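Local coordinates for protein acetyl-CoA acetyltransferase A (Ascaris suum, PDB 6BJA) that probably catalyses the reversible transfer of an acetyl group between acetyl-CoA molecules, as a coenzyme A-binding member of the thiolase family, at residues A[57-62]-A[102-107]; A[72-77]-A[82-87]. One frame throughout, in Å; residues are numbered along the deposited sequence.

Contact 1. Residues A[57-62]-A[102-107]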
ATOM      1  N   GLU A  57      27.141 -17.829  22.068  1.00 17.53           N
ATOM      2  CA  GLU A  57      26.340 -16.662  21.696  1.00 18.75           C
ATOM      3  C   GLU A  57      26.446 -16.373  20.220  1.00 17.68           C
ATOM      4  O   GLU A  57      27.507 -16.573  19.637  1.00 18.17           O
ATOM      5  CB  GLU A  57      26.793 -15.377  22.394  1.00 25.67           C
ATOM      6  CG  GLU A  57      26.518 -15.274  23.820  1.00 28.22           C
ATOM      7  CD  GLU A  57      26.612 -13.824  24.319  1.00 28.46           C
ATOM      8  OE1 GLU A  57      26.437 -12.859  23.516  1.00 23.88           O
ATOM      9  OE2 GLU A  57      26.861 -13.663  25.525  1.00 29.09           O
ATOM     10  N   THR A  58      25.364 -15.838  19.657  1.00 17.11           N
ATOM     11  CA  THR A  58      25.313 -15.373  18.275  1.00 16.93           C
ATOM     12  C   THR A  58      24.898 -13.921  18.276  1.00 17.51           C
ATOM     13  O   THR A  58      23.808 -13.609  18.755  1.00 18.57           O
ATOM     14  CB  THR A  58      24.335 -16.199  17.486  1.00 21.33           C
ATOM     15  OG1 THR A  58      24.746 -17.575  17.567  1.00 19.98           O
ATOM     16  CG2 THR A  58      24.286 -15.773  16.023  1.00 20.65           C
ATOM     17  N   ILE A  59      25.770 -13.043  17.787  1.00 15.68           N
ATOM     18  CA  ILE A  59      25.533 -11.599  17.862  1.00 15.80           C
ATOM     19  C   ILE A  59      25.539 -11.072  16.438  1.00 16.20           C
ATOM     20  O   ILE A  59      26.547 -11.192  15.755  1.00 15.66           O
ATOM     21  CB  ILE A  59      26.612 -10.858  18.679  1.00 16.40           C
ATOM     22  CG1 ILE A  59      26.830 -11.524  20.030  1.00 19.09           C
ATOM     23  CG2 ILE A  59      26.244  -9.375  18.832  1.00 18.40           C
ATOM     24  CD1 ILE A  59      28.054 -11.076  20.756  1.00 22.05           C
ATOM     25  N   VAL A  60      24.430 -10.482  16.007  1.00 15.80           N
ATOM     26  CA  VAL A  60      24.245 -10.120  14.607  1.00 16.07           C
ATOM     27  C   VAL A  60      23.918  -8.665  14.391  1.00 15.24           C
ATOM     28  O   VAL A  60      22.915  -8.162  14.898  1.00 15.61           O
ATOM     29  CB  VAL A  60      23.108 -10.922  13.957  1.00 14.59           C
ATOM     30  CG1 VAL A  60      23.022 -10.579  12.463  1.00 16.19           C
ATOM     31  CG2 VAL A  60      23.314 -12.417  14.153  1.00 15.57           C
ATOM     32  N   GLY A  61      24.739  -7.980  13.602  1.00 13.60           N
ATOM     33  CA  GLY A  61      24.408  -6.645  13.150  1.00 13.48           C
ATOM     34  C   GLY A  61      23.481  -6.632  11.950  1.00 15.39           C
ATOM     35  O   GLY A  61      23.681  -7.360  10.965  1.00 15.51           O
ATOM     36  N   ASN A  62      22.453  -5.793  12.026  1.00 15.36           N
ATOM     37  CA  ASN A  62      21.454  -5.657  10.975  1.00 15.58           C
ATOM     38  C   ASN A  62      20.735  -4.346  11.168  1.00 15.92           C
ATOM     39  O   ASN A  62      20.364  -4.020  12.282  1.00 16.69           O
ATOM     40  CB  ASN A  62      20.450  -6.821  11.011  1.00 15.71           C
ATOM     41  CG  ASN A  62      19.348  -6.670   9.988  1.00 17.04           C
ATOM     42  OD1 ASN A  62      18.217  -6.269  10.308  1.00 19.45           O
ATOM     43  ND2 ASN A  62      19.656  -7.011   8.745  1.00 16.50           N
ATOM     44  N   ILE A 102      31.113  -7.464  16.879  1.00 16.02           N
ATOM     45  CA  ILE A 102      32.414  -8.044  17.186  1.00 15.37           C
ATOM     46  C   ILE A 102      32.933  -7.517  18.535  1.00 18.32           C
ATOM     47  O   ILE A 102      33.449  -8.278  19.347  1.00 17.49           O
ATOM     48  CB  ILE A 102      33.444  -7.776  16.065  1.00 16.03           C
ATOM     49  CG1 ILE A 102      33.038  -8.534  14.801  1.00 15.03           C
ATOM     50  CG2 ILE A 102      34.861  -8.194  16.494  1.00 17.35           C
ATOM     51  CD1 ILE A 102      33.794  -8.136  13.555  1.00 18.19           C
ATOM     52  N   ILE A 103      32.767  -6.218  18.783  1.00 15.83           N
ATOM     53  CA  ILE A 103      33.195  -5.628  20.046  1.00 15.44           C
ATOM     54  C   ILE A 103      32.423  -6.253  21.229  1.00 17.56           C
ATOM     55  O   ILE A 103      33.020  -6.578  22.254  1.00 19.69           O
ATOM     56  CB  ILE A 103      33.047  -4.093  19.991  1.00 17.65           C
ATOM     57  CG1 ILE A 103      34.111  -3.536  19.047  1.00 18.34           C
ATOM     58  CG2 ILE A 103      33.205  -3.495  21.389  1.00 21.22           C
ATOM     59  CD1 ILE A 103      33.862  -2.106  18.627  1.00 19.70           C
ATOM     60  N   MET A 104      31.122  -6.483  21.067  1.00 16.48           N
ATOM     61  CA  MET A 104      30.322  -7.124  22.104  1.00 17.33           C
ATOM     62  C   MET A 104      30.818  -8.532  22.377  1.00 19.62           C
ATOM     63  O   MET A 104      30.839  -8.981  23.514  1.00 20.92           O
ATOM     64  CB  MET A 104      28.842  -7.170  21.719  1.00 16.59           C
ATOM     65  CG  MET A 104      28.154  -5.812  21.785  1.00 17.46           C
ATOM     66  SD  MET A 104      26.485  -5.837  21.090  1.00 18.72           S
ATOM     67  CE  MET A 104      25.630  -6.984  22.198  1.00 19.68           C
ATOM     68  N   GLY A 105      31.190  -9.240  21.325  1.00 17.87           N
ATOM     69  CA  GLY A 105      31.690 -10.588  21.493  1.00 17.46           C
ATOM     70  C   GLY A 105      33.003 -10.566  22.239  1.00 19.04           C
ATOM     71  O   GLY A 105      33.231 -11.379  23.119  1.00 20.52           O
ATOM     72  N   ALA A 106      33.879  -9.631  21.877  1.00 18.02           N
ATOM     73  CA  ALA A 106      35.161  -9.500  22.554  1.00 18.79           C
ATOM     74  C   ALA A 106      34.930  -9.173  24.029  1.00 22.51           C
ATOM     75  O   ALA A 106      35.576  -9.739  24.896  1.00 22.91           O
ATOM     76  CB  ALA A 106      36.032  -8.436  21.889  1.00 19.31           C
ATOM     77  N   GLN A 107      34.008  -8.258  24.308  1.00 22.79           N
ATOM     78  CA  GLN A 107      33.732  -7.891  25.693  1.00 20.10           C
ATOM     79  C   GLN A 107      33.217  -9.081  26.505  1.00 22.56           C
ATOM     80  O   GLN A 107      33.631  -9.285  27.646  1.00 24.56           O
ATOM     81  CB  GLN A 107      32.721  -6.745  25.753  1.00 22.04           C
ATOM     82  CG  GLN A 107      32.681  -6.060  27.108  1.00 30.86           C
ATOM     83  CD  GLN A 107      31.729  -4.866  27.130  1.00 33.27           C
ATOM     84  OE1 GLN A 107      30.525  -5.028  27.334  1.00 33.76           O
ATOM     85  NE2 GLN A 107      32.268  -3.664  26.900  1.00 37.56           N
TER

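Contact 2. Residues A[72-77]-A[82-87]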
ATOM      1  N   ILE A  72      16.505 -11.758  14.244  1.00 16.64           N
ATOM      2  CA  ILE A  72      17.083 -12.621  13.210  1.00 15.67           C
ATOM      3  C   ILE A  72      18.307 -13.380  13.721  1.00 15.67           C
ATOM      4  O   ILE A  72      18.591 -14.460  13.213  1.00 16.10           O
ATOM      5  CB  ILE A  72      17.463 -11.856  11.923  1.00 17.10           C
ATOM      6  CG1 ILE A  72      18.513 -10.781  12.183  1.00 17.37           C
ATOM      7  CG2 ILE A  72      16.220 -11.294  11.254  1.00 17.76           C
ATOM      8  CD1 ILE A  72      19.069 -10.234  10.918  1.00 18.97           C
ATOM      9  N   ALA A  73      19.013 -12.853  14.717  1.00 16.12           N
ATOM     10  CA  ALA A  73      20.142 -13.573  15.311  1.00 14.71           C
ATOM     11  C   ALA A  73      19.714 -14.960  15.793  1.00 14.84           C
ATOM     12  O   ALA A  73      20.451 -15.920  15.599  1.00 15.65           O
ATOM     13  CB  ALA A  73      20.750 -12.801  16.445  1.00 16.23           C
ATOM     14  N   ARG A  74      18.519 -15.077  16.378  1.00 14.96           N
ATOM     15  CA  ARG A  74      18.051 -16.379  16.852  1.00 15.19           C
ATOM     16  C   ARG A  74      17.686 -17.315  15.683  1.00 16.67           C
ATOM     17  O   ARG A  74      17.946 -18.519  15.729  1.00 16.59           O
ATOM     18  CB  ARG A  74      16.863 -16.184  17.774  1.00 16.28           C
ATOM     19  CG  ARG A  74      16.332 -17.469  18.399  1.00 16.65           C
ATOM     20  CD  ARG A  74      17.304 -18.055  19.389  1.00 15.90           C
ATOM     21  NE  ARG A  74      16.643 -19.083  20.224  1.00 16.69           N
ATOM     22  CZ  ARG A  74      17.282 -19.862  21.090  1.00 19.80           C
ATOM     23  NH1 ARG A  74      18.585 -19.726  21.300  1.00 18.36           N
ATOM     24  NH2 ARG A  74      16.599 -20.772  21.779  1.00 19.65           N
ATOM     25  N   GLN A  75      17.066 -16.772  14.646  1.00 15.22           N
ATOM     26  CA  GLN A  75      16.759 -17.541  13.455  1.00 16.19           C
ATOM     27  C   GLN A  75      18.035 -18.095  12.848  1.00 17.45           C
ATOM     28  O   GLN A  75      18.109 -19.264  12.490  1.00 17.23           O
ATOM     29  CB  GLN A  75      16.014 -16.698  12.433  1.00 15.34           C
ATOM     30  CG  GLN A  75      14.656 -16.188  12.879  1.00 17.60           C
ATOM     31  CD  GLN A  75      13.969 -15.437  11.770  1.00 19.31           C
ATOM     32  OE1 GLN A  75      13.799 -15.957  10.661  1.00 18.64           O
ATOM     33  NE2 GLN A  75      13.597 -14.197  12.043  1.00 19.45           N
ATOM     34  N   ILE A  76      19.041 -17.243  12.726  1.00 15.32           N
ATOM     35  CA  ILE A  76      20.313 -17.636  12.135  1.00 14.70           C
ATOM     36  C   ILE A  76      20.999 -18.705  12.982  1.00 15.96           C
ATOM     37  O   ILE A  76      21.475 -19.737  12.479  1.00 16.93           O
ATOM     38  CB  ILE A  76      21.228 -16.392  11.979  1.00 15.75           C
ATOM     39  CG1 ILE A  76      20.681 -15.475  10.886  1.00 14.42           C
ATOM     40  CG2 ILE A  76      22.677 -16.786  11.660  1.00 16.84           C
ATOM     41  CD1 ILE A  76      21.260 -14.059  10.937  1.00 15.25           C
ATOM     42  N   SER A  77      21.009 -18.481  14.292  1.00 16.31           N
ATOM     43  CA  SER A  77      21.675 -19.379  15.214  1.00 16.51           C
ATOM     44  C   SER A  77      21.061 -20.779  15.152  1.00 17.25           C
ATOM     45  O   SER A  77      21.765 -21.788  14.993  1.00 18.81           O
ATOM     46  CB  SER A  77      21.577 -18.806  16.617  1.00 19.30           C
ATOM     47  OG  SER A  77      22.318 -19.521  17.574  1.00 21.83           O
ATOM     48  N   ILE A  82      23.436 -24.194  16.032  1.00 18.04           N
ATOM     49  CA  ILE A  82      23.944 -23.750  17.319  1.00 16.49           C
ATOM     50  C   ILE A  82      22.895 -24.137  18.376  1.00 19.31           C
ATOM     51  O   ILE A  82      21.715 -24.073  18.084  1.00 18.66           O
ATOM     52  CB  ILE A  82      24.225 -22.242  17.276  1.00 18.03           C
ATOM     53  CG1 ILE A  82      25.377 -21.985  16.307  1.00 18.10           C
ATOM     54  CG2 ILE A  82      24.584 -21.690  18.641  1.00 18.01           C
ATOM     55  CD1 ILE A  82      25.598 -20.498  16.013  1.00 18.39           C
ATOM     56  N   PRO A  83      23.334 -24.546  19.582  1.00 19.70           N
ATOM     57  CA  PRO A  83      22.375 -25.067  20.570  1.00 19.40           C
ATOM     58  C   PRO A  83      21.293 -24.072  20.925  1.00 19.87           C
ATOM     59  O   PRO A  83      21.533 -22.858  20.947  1.00 19.68           O
ATOM     60  CB  PRO A  83      23.246 -25.343  21.790  1.00 24.06           C
ATOM     61  CG  PRO A  83      24.587 -25.632  21.229  1.00 22.14           C
ATOM     62  CD  PRO A  83      24.720 -24.679  20.071  1.00 21.88           C
ATOM     63  N   LYS A  84      20.115 -24.589  21.229  1.00 18.64           N
ATOM     64  CA  LYS A  84      19.020 -23.745  21.701  1.00 18.34           C
ATOM     65  C   LYS A  84      19.389 -22.998  22.970  1.00 20.05           C
ATOM     66  O   LYS A  84      18.815 -21.947  23.235  1.00 18.28           O
ATOM     67  CB  LYS A  84      17.770 -24.565  21.947  1.00 20.02           C
ATOM     68  CG  LYS A  84      17.248 -25.336  20.774  1.00 29.92           C
ATOM     69  CD  LYS A  84      16.788 -24.489  19.621  1.00 31.21           C
ATOM     70  CE  LYS A  84      16.311 -25.358  18.428  1.00 29.73           C
ATOM     71  NZ  LYS A  84      17.280 -26.373  17.916  1.00 37.15           N
ATOM     72  N   SER A  85      20.333 -23.521  23.744  1.00 19.62           N
ATOM     73  CA  SER A  85      20.773 -22.872  24.970  1.00 21.26           C
ATOM     74  C   SER A  85      21.636 -21.629  24.744  1.00 21.66           C
ATOM     75  O   SER A  85      21.867 -20.869  25.672  1.00 21.96           O
ATOM     76  CB  SER A  85      21.544 -23.858  25.852  1.00 24.82           C
ATOM     77  OG  SER A  85      22.634 -24.431  25.158  1.00 26.89           O
ATOM     78  N   SER A  86      22.095 -21.415  23.520  1.00 18.51           N
ATOM     79  CA  SER A  86      22.968 -20.294  23.236  1.00 19.17           C
ATOM     80  C   SER A  86      22.160 -19.022  23.064  1.00 17.55           C
ATOM     81  O   SER A  86      21.031 -19.052  22.582  1.00 20.96           O
ATOM     82  CB  SER A  86      23.805 -20.582  21.994  1.00 24.25           C
ATOM     83  OG  SER A  86      24.627 -21.705  22.251  1.00 21.46           O
ATOM     84  N   GLN A  87      22.752 -17.903  23.465  1.00 17.38           N
ATOM     85  CA  GLN A  87      22.088 -16.613  23.463  1.00 18.21           C
ATOM     86  C   GLN A  87      22.271 -15.844  22.162  1.00 19.38           C
ATOM     87  O   GLN A  87      23.371 -15.786  21.631  1.00 23.48           O
ATOM     88  CB  GLN A  87      22.620 -15.783  24.604  1.00 18.25           C
ATOM     89  CG  GLN A  87      21.964 -16.054  25.949  1.00 21.74           C
ATOM     90  CD  GLN A  87      21.989 -17.511  26.367  1.00 21.77           C
ATOM     91  OE1 GLN A  87      23.033 -18.021  26.811  1.00 23.61           O
ATOM     92  NE2 GLN A  87      20.832 -18.199  26.251  1.00 23.96           N
TER
HETATM   93  O   HOH W   1      20.660 -21.466  18.640  1.00 26.48           O

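Contact 1. Residues A[57-62]-A[102-107]
Gly105 N, where the tip of Ile59 lands, lies in a helix whose shortest backbone bond in residues 102-107 is Gln107 N to Ile103 O, 2.8 Å. Across the contact itself there is only apolar packing. Ile59 CD1 touches the helix backbone directly, 3.7 Å from Gly105 N and 3.7 Å from Gly105 CA. Glycine has no side chain, and the methyl rests on the main chain of the turn. The same methyl also leans against Met104, with Ile59 CD1 4.1 Å from Met104 CB. The ethyl arm gets there because CG1 lies beside the backbone N of Ile59 (chi1 -50°) and then runs on extended to CD1. CG2, the other branch, serves a second and looser touch: Ile59 CG2 is 4.2 Å from Met104 CE. Here it is the methionine that bends, at chi3 (63°), so that CE comes to rest near Ile59 CG2, and the two side chains pass each other at a slant. All three touching residues are buried. Met104 also packs on Ile91 of strand 87-92 and on Met104 of the second subunit. Strand 57-61 runs parallel to both its neighbours, strand 87-92 and strand 116-124; Ile59 pairs through its backbone with Val118 and Leu120. Helix 97-110 follows strand 87-92 and leads into strand 116-124, so this beta-alpha-beta crossover passes over strand 57-61 lying between them, while helix 72-79 packs against the same strand through Val60 and Ala73.

Contact 2. Residues A[72-77]-A[82-87]
From CB, the side chain of Arg74 leaves its helix with CG anti to the backbone N (chi1 -177°), bends at chi2 (68°) and then runs out straight through CD to a guanidinium that takes hold of the loop at Lys84. The side chain packs on Cys88 of strand 87-92 and on Val290 of the second subunit. NE bonds to Gly386 O of the second subunit. CZ sits 3.4 Å from Lys84 O, because both terminal nitrogens close end-on upon that one carbonyl oxygen: Arg74 NH2 at 2.9 Å from Lys84 O, on a lone pair in the carbonyl plane, and Arg74 NH1 at 3.0 Å from Lys84 O, well above that plane. The oxygen itself lies in the guanidinium plane, at its edge. With bonds from NE and from both tips, the flat group has little rotation left.

One turn further on, Ile82 N donates to Ser77 O over 3.1 Å. Ser77 OG nestles against the isoleucine, 3.3 Å from Ile82 CG2, and bonds both to Thr58 OG1 and to water 1. That water donates to Pro83 O at 2.8 Å, and Pro83 O also receives Ser86 N, closing the type I turn from Pro83 to Ser86. Ile82 tucks inward against Ile45 of helix 33-48. The arrangement is that of a helix-to-strand connection in a beta-alpha-beta unit: helix 72-79 grips the loop that leads into strand 87-92, an outermost strand of the chain's sheet, where the N-terminal thiolase region meets the C-terminal region of the second subunit.

Overall arrangement
Strand 57-61 is half of contact 1 and packs against the helix and loop of contact 2, which is nested in the chain between the two segments of contact 1. The centre of contact 1 is about 13 Å from the chain's centre, that of contact 2 about 22 Å. Contact 1 is purely apolar and its touching residues are all buried; contact 2 is mostly polar, an arginine and a water joining helix to loop, with Pro83 and Lys84 partly exposed. They meet directly: Thr58 N lies 2.8 Å from Gln87 O, a probable hydrogen bond, and Thr58 OG1 packs 3.4 Å from Ile82 CD1. Each also reaches the second subunit, contact 1 through methionine packing and contact 2 through hydrogen bonds.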